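Geranyltranstransferase (Methylococcus capsulatus, PDB 3TS7) probably acts as a magnesium-dependent farnesyl diphosphate synthase, adding isoprene units to build the C15 chain. Local coordinates at residues 168-172 against 173-177; 189-192 against 193-196; 201-204 against 205-209. All blocks are in the same frame, centred on the assembly; numbering follows the deposited sequence.

How the contacts relate
Contact 2 is the buried one, close to the centre of the chain, while contacts 1 and 3 lie at the surface. All three belong to the same run of chain around helix 177-201. Contact 1 is the loop that leads into this helix, contact 2 is two successive turns in its length, and contact 3 is the loop that leaves it for helix 208-237. The centres of contacts 1 and 3 are about 38 Å apart. Contact 2 relies on helical backbone bonds and a serine hydroxyl. Contact 1 combines beta turns with one leucine methyl resting on a serine side chain. Contact 3 adds an arginine that holds a phosphate ion.

Contact 1 of 3, residues 168-172 against 173-177; sequences LASVG and KKLDL
Torsions of Ser170 and Leu175 bring their side chains together. At Ser170, chi1 of 88° sets OG between the backbone N and the carbonyl carbon. At Leu175, CG lies beside the backbone N (chi1 -56°), and with an extended chi2 of 170° this carries CD1 to Ser170. The backbone motif is a pair of overlapping type I beta turns, one from Leu168 to Val171 and one from Ser170 to Lys173. They turn the chain just after helix 160-168, in the loop before helix 177-201.

The second turn is closed by its backbone bond. Lys173 N donates to Ser170 O at 3.2 Å. The N-H points well at the oxygen (157°), yet the donor stands far above the carbonyl plane.

Leu175 reaches across with one methyl branch only. Leu175 CD1 lies 4.1 Å from Ser170 OG and 4.2 Å from Ser170 CB. It therefore meets the whole short side chain, with no polar bond between the two. OG also makes a weak hydrogen bond to Asp167 O, at the end of helix 160-168. Ser170 and Leu175 both pack against Pro254, so the loop is backed by another loop of the chain.

At the ends of residues 168-177 the chain joins other parts of the assembly. Leu168 touches Ala114 of the second subunit. Asp176 takes the N-cap position of helix 177-201, and Leu177 packs on Tyr256 and Leu260 of helix 256-260.

Lys173 starts beside the turn and departs from it. Its chain is extended beyond CG, and its ammonium end leads away from residues 168-172. The bases of Lys173 and Ser170 stay near each other, CB to CB 4.4 Å. Further along the lysine, the aliphatic Lys173 CD lies 4.0 Å from Ala169 O.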
# COMPACT_ATOMS: atom_id res chain seq x y z
N LEU B 168 -14.04 7.59 -11.90
CA LEU B 168 -14.50 8.89 -11.44
C LEU B 168 -14.51 9.94 -12.55
O LEU B 168 -15.44 10.73 -12.65
CB LEU B 168 -13.66 9.38 -10.24
CG LEU B 168 -13.84 8.56 -8.96
CD1 LEU B 168 -12.95 9.10 -7.85
CD2 LEU B 168 -15.31 8.50 -8.52
N ALA B 169 -13.49 9.92 -13.41
CA ALA B 169 -13.35 10.87 -14.52
C ALA B 169 -14.35 10.64 -15.68
O ALA B 169 -14.38 11.42 -16.64
CB ALA B 169 -11.90 10.85 -15.05
N SER B 170 -15.15 9.58 -15.59
CA SER B 170 -16.07 9.23 -16.66
C SER B 170 -17.53 9.24 -16.20
O SER B 170 -18.39 8.63 -16.85
CB SER B 170 -15.71 7.85 -17.21
OG SER B 170 -16.39 6.85 -16.46
N VAL B 171 -17.83 9.92 -15.10
CA VAL B 171 -19.18 9.89 -14.52
C VAL B 171 -20.25 10.56 -15.38
O VAL B 171 -21.42 10.16 -15.35
CB VAL B 171 -19.24 10.44 -13.06
CG1 VAL B 171 -18.58 9.45 -12.08
CG2 VAL B 171 -18.60 11.84 -12.96
N GLY B 172 -19.87 11.57 -16.16
CA GLY B 172 -20.81 12.20 -17.08
C GLY B 172 -20.59 11.85 -18.54
O GLY B 172 -21.09 12.54 -19.42
N LYS B 173 -19.85 10.77 -18.79
CA LYS B 173 -19.34 10.48 -20.13
C LYS B 173 -19.90 9.22 -20.80
O LYS B 173 -20.45 8.33 -20.15
CB LYS B 173 -17.80 10.43 -20.13
CG LYS B 173 -17.14 11.78 -19.89
CD LYS B 173 -15.71 11.78 -20.40
CE LYS B 173 -15.15 13.19 -20.49
NZ LYS B 173 -13.86 13.22 -21.23
N LYS B 174 -19.75 9.18 -22.12
CA LYS B 174 -20.11 8.03 -22.94
C LYS B 174 -18.83 7.45 -23.53
O LYS B 174 -18.20 8.06 -24.40
CB LYS B 174 -21.12 8.44 -24.04
CG LYS B 174 -21.50 7.31 -25.01
CD LYS B 174 -22.76 7.63 -25.82
CE LYS B 174 -24.03 7.09 -25.16
NZ LYS B 174 -24.19 5.61 -25.33
N LEU B 175 -18.45 6.28 -23.04
CA LEU B 175 -17.25 5.60 -23.49
C LEU B 175 -17.62 4.59 -24.56
O LEU B 175 -18.72 4.07 -24.56
CB LEU B 175 -16.58 4.88 -22.32
CG LEU B 175 -16.19 5.67 -21.06
CD1 LEU B 175 -15.79 4.71 -19.95
CD2 LEU B 175 -15.07 6.64 -21.37
N ASP B 176 -16.69 4.32 -25.47
CA ASP B 176 -16.79 3.21 -26.41
C ASP B 176 -16.66 1.86 -25.68
O ASP B 176 -16.46 1.82 -24.46
CB ASP B 176 -15.69 3.34 -27.45
CG ASP B 176 -14.31 3.53 -26.83
OD1 ASP B 176 -13.31 3.07 -27.41
OD2 ASP B 176 -14.22 4.15 -25.74
N LEU B 177 -16.78 0.76 -26.42
CA LEU B 177 -16.57 -0.57 -25.83
C LEU B 177 -15.13 -0.80 -25.30
O LEU B 177 -14.99 -1.21 -24.14
CB LEU B 177 -17.07 -1.72 -26.73
CG LEU B 177 -16.98 -3.14 -26.13
CD1 LEU B 177 -17.85 -3.30 -24.86
CD2 LEU B 177 -17.34 -4.21 -27.17

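Contact 2 of 3, residues 189-192 against 193-196; sequences GALI and RASV
Arg193 and Ile192 are the residues most buried by this contact, and Arg193 lies one helical turn after Gly189. Arg193 N donates to Gly189 O at 2.9 Å. The bond is nearly straight (173°) and runs close to the C=O axis. The start of the arginine chain then passes the same oxygen. Arg193 CG sits beside the backbone N (chi1 -65°), which places it 3.4 Å from Gly189 O, with Arg193 CD at 3.5 Å from that atom. The chain bends at chi3 and leads away from Gly189. At its end, NH1 forms a salt bridge with Asp215 of helix 208-237.

Ile192 keeps CB and CG2 close to the backbone N of the next residue, Arg193. Ile192 O accepts a weak bond from Val196 N at 3.4 Å. The rest of the side chain turns to other helices, touching Leu57 of helix 53-65 and Phe225 of helix 208-237.

Leu191 O takes two bonds from Ser195. Ser195 N donates to Leu191 O at 3.1 Å, from above the carbonyl plane. Ser195 OG donates to Leu191 O at 2.8 Å, tilted less from that plane. The buried hydroxyl is thus satisfied within its own helix. Leu191 CD1 also lies 4.4 Å from Ala194 CB. Small Ala194 packs against Thr150 and Ala154 of helix 141-155.

This is a regular alpha helix with a serine side chain bonded back to the preceding turn. It is set among neighbouring helices in the all-helical fold of the trans-prenyl diphosphate synthases.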
# COMPACT_ATOMS: atom_id res chain seq x y z
N GLY B 189 -10.18 -5.91 -12.79
CA GLY B 189 -9.52 -7.02 -13.46
C GLY B 189 -8.12 -7.31 -12.96
O GLY B 189 -7.78 -8.48 -12.78
N ALA B 190 -7.32 -6.27 -12.73
CA ALA B 190 -5.91 -6.46 -12.38
C ALA B 190 -5.77 -7.26 -11.08
O ALA B 190 -4.95 -8.17 -11.01
CB ALA B 190 -5.15 -5.12 -12.32
N LEU B 191 -6.61 -6.95 -10.08
CA LEU B 191 -6.50 -7.63 -8.78
C LEU B 191 -7.02 -9.07 -8.84
O LEU B 191 -6.54 -9.94 -8.11
CB LEU B 191 -7.20 -6.85 -7.65
CG LEU B 191 -6.88 -7.27 -6.21
CD1 LEU B 191 -5.39 -7.17 -5.91
CD2 LEU B 191 -7.72 -6.50 -5.18
N ILE B 192 -8.00 -9.32 -9.71
CA ILE B 192 -8.51 -10.68 -9.92
C ILE B 192 -7.45 -11.53 -10.59
O ILE B 192 -7.18 -12.66 -10.16
CB ILE B 192 -9.84 -10.66 -10.73
CG1 ILE B 192 -11.00 -10.26 -9.81
CG2 ILE B 192 -10.13 -12.01 -11.38
CD1 ILE B 192 -12.19 -9.70 -10.56
N ARG B 193 -6.81 -10.99 -11.63
CA ARG B 193 -5.72 -11.68 -12.29
C ARG B 193 -4.53 -11.87 -11.35
O ARG B 193 -3.84 -12.88 -11.44
CB ARG B 193 -5.26 -10.93 -13.53
CG ARG B 193 -6.36 -10.89 -14.63
CD ARG B 193 -6.12 -9.77 -15.59
NE ARG B 193 -5.08 -10.10 -16.55
CZ ARG B 193 -4.81 -9.38 -17.63
NH1 ARG B 193 -3.87 -9.77 -18.46
NH2 ARG B 193 -5.50 -8.26 -17.89
N ALA B 194 -4.31 -10.90 -10.45
CA ALA B 194 -3.21 -11.05 -9.46
C ALA B 194 -3.48 -12.24 -8.59
O ALA B 194 -2.56 -12.97 -8.28
CB ALA B 194 -3.07 -9.77 -8.59
N SER B 195 -4.73 -12.43 -8.18
CA SER B 195 -5.09 -13.54 -7.29
C SER B 195 -4.73 -14.90 -7.88
O SER B 195 -4.31 -15.82 -7.17
CB SER B 195 -6.57 -13.50 -6.96
OG SER B 195 -6.90 -12.21 -6.51
N VAL B 196 -4.86 -14.98 -9.20
CA VAL B 196 -4.57 -16.20 -9.93
C VAL B 196 -3.07 -16.35 -10.15
O VAL B 196 -2.53 -17.44 -9.95
CB VAL B 196 -5.39 -16.24 -11.27
CG1 VAL B 196 -4.87 -17.31 -12.22
CG2 VAL B 196 -6.84 -16.47 -10.95

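Contact 3 of 3, residues 201-204 against 205-209; sequences LARP and GLPAE. With PO4 (phosphate ion), chain G.
Arg203 curls over Leu206, and its side chain can be followed outward. Arg203 CB lies 4.1 Å from Leu206 CB. Arg203 CG stands anti to the backbone N (chi1 -153°), and it passes 4.1 Å from Leu206 CD1. CD comes near O1 of a phosphate ion. Arg203 NE donates to phosphate O1 at 3.0 Å (163°), while Leu206 CD1 is 3.7 Å from this nitrogen. CZ is the centre of the guanidinium, which has one face over Leu206 CA and its edge toward phosphorus. Arg203 NH1 donates to phosphate O4 at 3.1 Å, with a weak second bond to O1. Arg203 NH2 turns back to Pro204 O at 2.9 Å, which helps fix the rotation of the group. The phosphate, probably from the crystallisation liquor, is also bonded by Gln210.

In the backbone, Leu206 N donates to Arg203 O at 3.2 Å. Leu206 packs on Ile65 of helix 53-65 and Phe211 of helix 208-237. Gly205 has a positive phi (79°), which favours glycine at this place. Pro204 and Gly205 are the central residues of a type II beta turn from Arg203 to Leu206, closed by this bond, in the connection between helices 177-201 and 208-237.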
# COMPACT_ATOMS: atom_id res chain seq x y z
N LEU B 201 2.70 -18.44 -9.05
CA LEU B 201 4.07 -18.18 -8.57
C LEU B 201 4.47 -19.06 -7.37
O LEU B 201 5.65 -19.16 -7.06
CB LEU B 201 4.25 -16.69 -8.23
CG LEU B 201 4.29 -15.72 -9.41
CD1 LEU B 201 4.02 -14.26 -8.97
CD2 LEU B 201 5.60 -15.85 -10.21
N ALA B 202 3.49 -19.65 -6.69
CA ALA B 202 3.77 -20.63 -5.63
C ALA B 202 3.99 -22.07 -6.15
O ALA B 202 4.10 -23.03 -5.35
CB ALA B 202 2.69 -20.59 -4.57
N ARG B 203 4.05 -22.21 -7.48
CA ARG B 203 4.36 -23.49 -8.13
C ARG B 203 5.68 -23.34 -8.87
O ARG B 203 5.68 -22.94 -10.03
CB ARG B 203 3.27 -23.90 -9.12
CG ARG B 203 3.11 -25.43 -9.38
CD ARG B 203 4.33 -26.07 -10.04
NE ARG B 203 4.00 -26.86 -11.22
CZ ARG B 203 4.89 -27.44 -12.01
NH1 ARG B 203 4.49 -28.13 -13.08
NH2 ARG B 203 6.19 -27.33 -11.76
N PRO B 204 6.80 -23.68 -8.22
CA PRO B 204 8.10 -23.48 -8.88
C PRO B 204 8.20 -24.18 -10.26
O PRO B 204 7.84 -25.35 -10.40
CB PRO B 204 9.10 -24.06 -7.86
CG PRO B 204 8.38 -23.87 -6.52
CD PRO B 204 6.95 -24.20 -6.85
N GLY B 205 8.61 -23.43 -11.28
CA GLY B 205 8.82 -24.00 -12.61
C GLY B 205 7.59 -24.24 -13.49
O GLY B 205 7.73 -24.78 -14.59
N LEU B 206 6.41 -23.84 -13.02
CA LEU B 206 5.15 -23.89 -13.80
C LEU B 206 5.37 -23.28 -15.18
O LEU B 206 5.87 -22.17 -15.27
CB LEU B 206 4.04 -23.14 -13.08
CG LEU B 206 2.64 -23.20 -13.66
CD1 LEU B 206 1.90 -24.41 -13.13
CD2 LEU B 206 1.88 -21.95 -13.30
N PRO B 207 5.05 -24.04 -16.25
CA PRO B 207 5.26 -23.57 -17.62
C PRO B 207 4.56 -22.23 -17.90
O PRO B 207 3.49 -21.96 -17.34
CB PRO B 207 4.64 -24.69 -18.47
CG PRO B 207 4.91 -25.92 -17.65
CD PRO B 207 4.69 -25.48 -16.22
N ALA B 208 5.17 -21.42 -18.76
CA ALA B 208 4.65 -20.09 -19.11
C ALA B 208 3.26 -20.18 -19.73
O ALA B 208 2.41 -19.32 -19.50
CB ALA B 208 5.61 -19.38 -20.07
N GLU B 209 3.02 -21.25 -20.51
CA GLU B 209 1.70 -21.47 -21.10
C GLU B 209 0.60 -21.64 -20.06
O GLU B 209 -0.53 -21.24 -20.30
CB GLU B 209 1.69 -22.65 -22.09
CG GLU B 209 0.50 -22.60 -23.03
CD GLU B 209 0.23 -23.88 -23.81
OE1 GLU B 209 -0.97 -24.12 -24.11
OE2 GLU B 209 1.19 -24.62 -24.14
P PO4 G . 0.59 -28.47 -13.19
O1 PO4 G . 1.22 -27.80 -11.97
O2 PO4 G . 0.09 -29.85 -12.81
O3 PO4 G . -0.58 -27.66 -13.70
O4 PO4 G . 1.66 -28.54 -14.27